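Local coordinates for hypothetical protein (Staphylococcus aureus subsp. aureus, PDB 1QYI) that is of unknown function but belongs to the HAD-like hydrolase family and so probably hydrolyses a phosphorylated substrate, at residues L66-S71 and L132-L137. Residues are numbered along the deposited sequence; the frame is centred on the assembly and turned at random.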
loop_
_atom_site.group_PDB
_atom_site.type_symbol
_atom_site.label_atom_id
_atom_site.label_comp_id
_atom_site.label_asym_id
_atom_site.label_seq_id
_atom_site.Cartn_x
_atom_site.Cartn_y
_atom_site.Cartn_z
ATOM N N LEU A 66 -1.925 5.574 -12.776
ATOM C CA LEU A 66 -1.853 5.389 -11.333
ATOM C C LEU A 66 -2.746 6.351 -10.547
ATOM O O LEU A 66 -3.304 5.981 -9.512
ATOM C CB LEU A 66 -0.398 5.530 -10.886
ATOM C CG LEU A 66 -0.061 5.533 -9.393
ATOM C CD1 LEU A 66 -0.705 4.349 -8.679
ATOM C CD2 LEU A 66 1.452 5.495 -9.241
ATOM N N ASN A 67 -2.884 7.580 -11.040
ATOM C CA ASN A 67 -3.719 8.578 -10.377
ATOM C C ASN A 67 -5.194 8.453 -10.749
ATOM O O ASN A 67 -6.070 8.860 -9.980
ATOM C CB ASN A 67 -3.231 9.988 -10.709
ATOM C CG ASN A 67 -1.888 10.295 -10.089
ATOM O OD1 ASN A 67 -1.699 10.120 -8.883
ATOM N ND2 ASN A 67 -0.944 10.754 -10.905
ATOM N N LYS A 68 -5.469 7.898 -11.928
ATOM C CA LYS A 68 -6.843 7.718 -12.383
ATOM C C LYS A 68 -7.506 6.639 -11.529
ATOM O O LYS A 68 -8.660 6.778 -11.131
ATOM C CB LYS A 68 -6.876 7.294 -13.859
ATOM C CG LYS A 68 -8.081 7.809 -14.668
ATOM C CD LYS A 68 -9.424 7.597 -13.961
ATOM C CE LYS A 68 -10.614 7.989 -14.848
ATOM N NZ LYS A 68 -10.588 9.413 -15.295
ATOM N N LEU A 69 -6.766 5.567 -11.248
ATOM C CA LEU A 69 -7.275 4.461 -10.442
ATOM C C LEU A 69 -7.607 4.945 -9.041
ATOM O O LEU A 69 -8.498 4.405 -8.385
ATOM C CB LEU A 69 -6.237 3.342 -10.366
ATOM C CG LEU A 69 -5.752 2.763 -11.700
ATOM C CD1 LEU A 69 -4.576 1.836 -11.442
ATOM C CD2 LEU A 69 -6.879 2.022 -12.394
ATOM N N LYS A 70 -6.887 5.960 -8.578
ATOM C CA LYS A 70 -7.134 6.516 -7.253
ATOM C C LYS A 70 -8.466 7.260 -7.264
ATOM O O LYS A 70 -9.337 7.002 -6.439
ATOM C CB LYS A 70 -6.003 7.470 -6.856
ATOM C CG LYS A 70 -4.634 6.833 -6.898
ATOM C CD LYS A 70 -4.445 5.813 -5.788
ATOM C CE LYS A 70 -3.852 6.468 -4.546
ATOM N NZ LYS A 70 -2.461 6.960 -4.805
ATOM N N SER A 71 -8.629 8.173 -8.211
ATOM C CA SER A 71 -9.862 8.947 -8.300
ATOM C C SER A 71 -11.108 8.083 -8.517
ATOM O O SER A 71 -12.228 8.557 -8.332
ATOM C CB SER A 71 -9.765 9.976 -9.430
ATOM O OG SER A 71 -9.962 9.385 -10.706
ATOM N N LEU A 132 -3.309 1.976 -23.415
ATOM C CA LEU A 132 -4.578 1.260 -23.416
ATOM C C LEU A 132 -5.330 1.274 -22.080
ATOM O O LEU A 132 -6.511 1.638 -22.034
ATOM C CB LEU A 132 -4.365 -0.192 -23.862
ATOM C CG LEU A 132 -5.657 -0.991 -24.062
ATOM C CD1 LEU A 132 -6.491 -0.337 -25.153
ATOM C CD2 LEU A 132 -5.330 -2.428 -24.430
ATOM N N PRO A 133 -4.664 0.878 -20.974
ATOM C CA PRO A 133 -5.354 0.876 -19.680
ATOM C C PRO A 133 -5.982 2.225 -19.336
ATOM O O PRO A 133 -7.093 2.286 -18.805
ATOM C CB PRO A 133 -4.259 0.448 -18.698
ATOM C CG PRO A 133 -2.985 0.851 -19.385
ATOM C CD PRO A 133 -3.244 0.508 -20.822
ATOM N N LEU A 134 -5.275 3.302 -19.657
ATOM C CA LEU A 134 -5.770 4.649 -19.387
ATOM C C LEU A 134 -6.964 4.960 -20.280
ATOM O O LEU A 134 -7.901 5.637 -19.867
ATOM C CB LEU A 134 -4.662 5.670 -19.638
ATOM C CG LEU A 134 -5.006 7.121 -19.330
ATOM C CD1 LEU A 134 -5.245 7.278 -17.840
ATOM C CD2 LEU A 134 -3.871 8.015 -19.784
ATOM N N GLN A 135 -6.912 4.472 -21.514
ATOM C CA GLN A 135 -7.987 4.690 -22.470
ATOM C C GLN A 135 -9.081 3.653 -22.222
ATOM O O GLN A 135 -10.033 3.522 -22.992
ATOM C CB GLN A 135 -7.451 4.568 -23.890
ATOM C CG GLN A 135 -6.325 5.544 -24.197
ATOM C CD GLN A 135 -5.686 5.281 -25.546
ATOM O OE1 GLN A 135 -4.911 6.093 -26.045
ATOM N NE2 GLN A 135 -6.007 4.135 -26.139
ATOM N N PHE A 136 -8.924 2.911 -21.135
ATOM C CA PHE A 136 -9.889 1.904 -20.743
ATOM C C PHE A 136 -10.794 2.506 -19.670
ATOM O O PHE A 136 -12.007 2.321 -19.694
ATOM C CB PHE A 136 -9.163 0.673 -20.189
ATOM C CG PHE A 136 -10.022 -0.192 -19.309
ATOM C CD1 PHE A 136 -11.072 -0.935 -19.840
ATOM C CD2 PHE A 136 -9.799 -0.237 -17.935
ATOM C CE1 PHE A 136 -11.885 -1.709 -19.013
ATOM C CE2 PHE A 136 -10.605 -1.006 -17.102
ATOM C CZ PHE A 136 -11.651 -1.742 -17.640
ATOM N N LEU A 137 -10.185 3.236 -18.740
ATOM C CA LEU A 137 -10.901 3.860 -17.629
ATOM C C LEU A 137 -11.725 5.078 -18.045
ATOM O O LEU A 137 -12.565 5.555 -17.283
ATOM C CB LEU A 137 -9.899 4.258 -16.538
ATOM C CG LEU A 137 -8.918 3.168 -16.089
ATOM C CD1 LEU A 137 -7.808 3.802 -15.301
ATOM C CD2 LEU A 137 -9.632 2.102 -15.289
#
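Lys-68 and Leu-137 mark the point where the backbones of helix 64-71 and the short, weakly bonded helical turn 134-137 come nearest, with their CA atoms 7.7 Å apart, and the gap is filled mainly by side chains. Leu-137 carries most of the contact. Its CB points at the helix, and with CG anti to the carbonyl carbon (chi1 -50°) CD1 fits against both Lys-68 and Leu-69, while CD2 meets Leu-69 alone of the two. The closest approach is methyl to methyl, Leu-69 CD2 lying 3.5 Å from Leu-137 CD1, and the same CD2 also meets Leu-137 CD2 at 4.0 Å. These two leucines cross at about a right angle, and Leu-69 gets there with the outer end of its side chain. Lys-68 instead runs antiparallel alongside Leu-137: its CB sits 3.9 Å from Leu-137 CD1, while further out CE passes Leu-137 O at 4.0 Å and Leu-137 CB at 4.2 Å. A bend at chi2 gives the lysine this curved course, and its methylenes act as an apolar strip at the partly exposed margin. Leu-134, one turn earlier, adds a looser touch, its CD1 standing 4.3 Å from Lys-68 CG. On the far side of the lysine backbone, Ser-71 OG donates a 2.9 Å hydrogen bond to Lys-68 O, three residues back, at a C=O...donor angle of 124° and tilted 21° from the carbonyl plane. Leu-72 also packs on Leu-137, and Leu-74 on Leu-69, while Ile-65 extends the apolar surface to Pro-133 and Leu-134. Behind the turn, Phe-136 packs on Ile-87 of helix 77-93 and meets Phe-154 edge-to-face. This apolar helix-to-turn packing lies in the helical insertion between strands 3-6 and 233-237 of the Rossmann-like core, consistent with a HAD-type cap domain.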